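Long-range contact in N-terminal domain of PorA (28-171) (Porphyromonas gingivalis ATCC 33277, PDB 6KJK), which is the N-terminal domain of a type IX secretion system cargo protein that probably influences PorXY-SigP signalling: residues F98-E103 / F131-G136. Sequence-based numbering, arbitrary orientation.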
loop_
_atom_site.group_PDB
_atom_site.type_symbol
_atom_site.label_atom_id
_atom_site.label_comp_id
_atom_site.label_asym_id
_atom_site.label_seq_id
_atom_site.Cartn_x
_atom_site.Cartn_y
_atom_site.Cartn_z
ATOM N N PHE A 98 -0.775 4.753 -14.661
ATOM C CA PHE A 98 0.184 4.451 -15.721
ATOM C C PHE A 98 -0.544 4.508 -17.053
ATOM O O PHE A 98 -1.774 4.537 -17.088
ATOM C CB PHE A 98 0.831 3.065 -15.525
ATOM C CG PHE A 98 -0.183 1.960 -15.323
ATOM C CD1 PHE A 98 -0.707 1.261 -16.409
ATOM C CD2 PHE A 98 -0.627 1.642 -14.057
ATOM C CE1 PHE A 98 -1.666 0.281 -16.220
ATOM C CE2 PHE A 98 -1.581 0.661 -13.851
ATOM C CZ PHE A 98 -2.107 -0.020 -14.928
ATOM N N PRO A 99 0.199 4.552 -18.160
ATOM C CA PRO A 99 -0.449 4.696 -19.471
ATOM C C PRO A 99 -1.259 3.468 -19.864
ATOM O O PRO A 99 -0.876 2.329 -19.597
ATOM C CB PRO A 99 0.734 4.905 -20.428
ATOM C CG PRO A 99 1.830 5.433 -19.571
ATOM C CD PRO A 99 1.659 4.707 -18.253
ATOM N N VAL A 100 -2.386 3.726 -20.536
ATOM C CA VAL A 100 -3.095 2.659 -21.225
ATOM C C VAL A 100 -2.139 1.972 -22.191
ATOM O O VAL A 100 -1.340 2.624 -22.881
ATOM C CB VAL A 100 -4.309 3.233 -21.974
ATOM C CG1 VAL A 100 -4.937 2.178 -22.874
ATOM C CG2 VAL A 100 -5.315 3.787 -21.005
ATOM N N SER A 101 -2.199 0.643 -22.223
ATOM C CA SER A 101 -1.401 -0.159 -23.139
ATOM C C SER A 101 -2.208 -1.388 -23.527
ATOM O O SER A 101 -3.073 -1.837 -22.775
ATOM C CB SER A 101 -0.073 -0.593 -22.501
ATOM O OG SER A 101 0.674 -1.441 -23.363
ATOM N N ASN A 102 -1.939 -1.923 -24.720
ATOM C CA ASN A 102 -2.558 -3.192 -25.081
ATOM C C ASN A 102 -1.863 -4.383 -24.445
ATOM O O ASN A 102 -2.418 -5.483 -24.443
ATOM C CB ASN A 102 -2.601 -3.351 -26.601
ATOM C CG ASN A 102 -3.561 -2.382 -27.243
ATOM O OD1 ASN A 102 -4.656 -2.155 -26.730
ATOM N ND2 ASN A 102 -3.162 -1.805 -28.374
ATOM N N GLU A 103 -0.678 -4.179 -23.896
ATOM C CA GLU A 103 0.133 -5.209 -23.276
ATOM C C GLU A 103 -0.022 -5.116 -21.762
ATOM O O GLU A 103 -0.170 -4.023 -21.210
ATOM C CB GLU A 103 1.588 -4.935 -23.646
ATOM C CG GLU A 103 2.646 -5.741 -22.923
ATOM C CD GLU A 103 4.053 -5.302 -23.323
ATOM O OE1 GLU A 103 5.021 -5.606 -22.590
ATOM O OE2 GLU A 103 4.181 -4.636 -24.375
ATOM N N PHE A 131 -0.026 -5.180 -8.677
ATOM C CA PHE A 131 -1.032 -4.670 -9.590
ATOM C C PHE A 131 -0.825 -5.391 -10.909
ATOM O O PHE A 131 0.089 -5.063 -11.665
ATOM C CB PHE A 131 -0.839 -3.171 -9.773
ATOM C CG PHE A 131 -1.114 -2.359 -8.513
ATOM C CD1 PHE A 131 -2.428 -2.103 -8.121
ATOM C CD2 PHE A 131 -0.099 -1.866 -7.714
ATOM C CE1 PHE A 131 -2.717 -1.353 -6.982
ATOM C CE2 PHE A 131 -0.389 -1.106 -6.589
ATOM C CZ PHE A 131 -1.699 -0.845 -6.222
ATOM N N LYS A 132 -1.655 -6.386 -11.178
ATOM C CA LYS A 132 -1.547 -7.199 -12.393
ATOM C C LYS A 132 -2.501 -6.617 -13.429
ATOM O O LYS A 132 -3.705 -6.912 -13.432
ATOM C CB LYS A 132 -1.834 -8.663 -12.092
ATOM C CG LYS A 132 -0.811 -9.279 -11.180
ATOM C CD LYS A 132 -1.046 -10.760 -11.000
ATOM C CE LYS A 132 0.004 -11.361 -10.097
ATOM N NZ LYS A 132 -0.291 -12.789 -9.792
ATOM N N TYR A 133 -1.960 -5.775 -14.300
ATOM C CA TYR A 133 -2.721 -5.097 -15.339
ATOM C C TYR A 133 -2.819 -5.992 -16.573
ATOM O O TYR A 133 -1.795 -6.431 -17.112
ATOM C CB TYR A 133 -1.995 -3.817 -15.719
ATOM C CG TYR A 133 -2.575 -3.029 -16.859
ATOM C CD1 TYR A 133 -3.802 -2.394 -16.741
ATOM C CD2 TYR A 133 -1.864 -2.892 -18.065
ATOM C CE1 TYR A 133 -4.318 -1.630 -17.778
ATOM C CE2 TYR A 133 -2.368 -2.138 -19.104
ATOM C CZ TYR A 133 -3.587 -1.514 -18.968
ATOM O OH TYR A 133 -4.057 -0.761 -20.018
ATOM N N LYS A 134 -4.050 -6.253 -17.018
ATOM C CA LYS A 134 -4.313 -7.019 -18.249
ATOM C C LYS A 134 -3.511 -8.316 -18.288
ATOM O O LYS A 134 -2.825 -8.630 -19.268
ATOM C CB LYS A 134 -4.093 -6.170 -19.503
ATOM C CG LYS A 134 -5.038 -5.002 -19.619
ATOM C CD LYS A 134 -4.887 -4.237 -20.929
ATOM C CE LYS A 134 -5.915 -3.117 -21.026
ATOM N NZ LYS A 134 -5.758 -2.218 -22.195
ATOM N N GLY A 135 -3.589 -9.071 -17.201
ATOM C CA GLY A 135 -2.947 -10.354 -17.088
ATOM C C GLY A 135 -1.611 -10.327 -16.384
ATOM O O GLY A 135 -1.133 -11.380 -15.955
ATOM N N GLY A 136 -0.997 -9.152 -16.247
ATOM C CA GLY A 136 0.260 -9.038 -15.549
ATOM C C GLY A 136 1.476 -9.208 -16.419
ATOM O O GLY A 136 2.598 -9.096 -15.909
HETATM O O HOH W 1 -6.381 -3.436 -24.571
#
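Phe98 drives the edge of its ring into the face of Tyr133, a T-shaped pair with planes at 79° and centroids 4.7 Å apart. CE1 of Phe98 sits over the centre of the tyrosine ring, and CZ comes to 3.4 Å from CD1 of Tyr133. With CG between the backbone N and carbonyl carbon (chi1 52°), the Phe98 ring sets out toward the tyrosine. On the opposite face of the tyrosine lies CG of Lys134, so the phenol is sandwiched between an aromatic edge and an aliphatic chain. This is the tight, buried part of the contact, where strand 90-99 of one sheet ends against strand 125-133 of the other; His105 meets Phe98, and Phe25 meets Tyr133, each edge-to-face.

Toward the loop, apolar packing gives way to polar bonds. The N-H of Ser101 points almost straight at Tyr133 OH (3.2 Å, 174° at the hydrogen), and the same hydroxyl is hydrogen-bonded to the carboxylate of Glu32. Lys134, extended beyond CG, carries NZ to within 2.8 Å of Ser101 O, tilted out of the carbonyl plane, and NZ also makes a weak bond to Tyr133 OH at 3.1 Å. Ser101 OG in turn accepts from Glu103 N at 3.1 Å, an ST turn. Beyond lies the solvent side, where one water accepts from Lys134 NZ at 2.7 Å and donates to Asn102 OD1.

The backbone of Ser101 is thus gripped through both its N-H and its carbonyl by Tyr133 and Lys134, first and second residues of a type I' turn ending at Gly136. Ring packing joins the sheets inside, while directional bonds tie the loop at its solvent side; the ammonium of Lys134 and carboxylate of Glu32, both bonded to the hydroxyl, would be expected to polarise it.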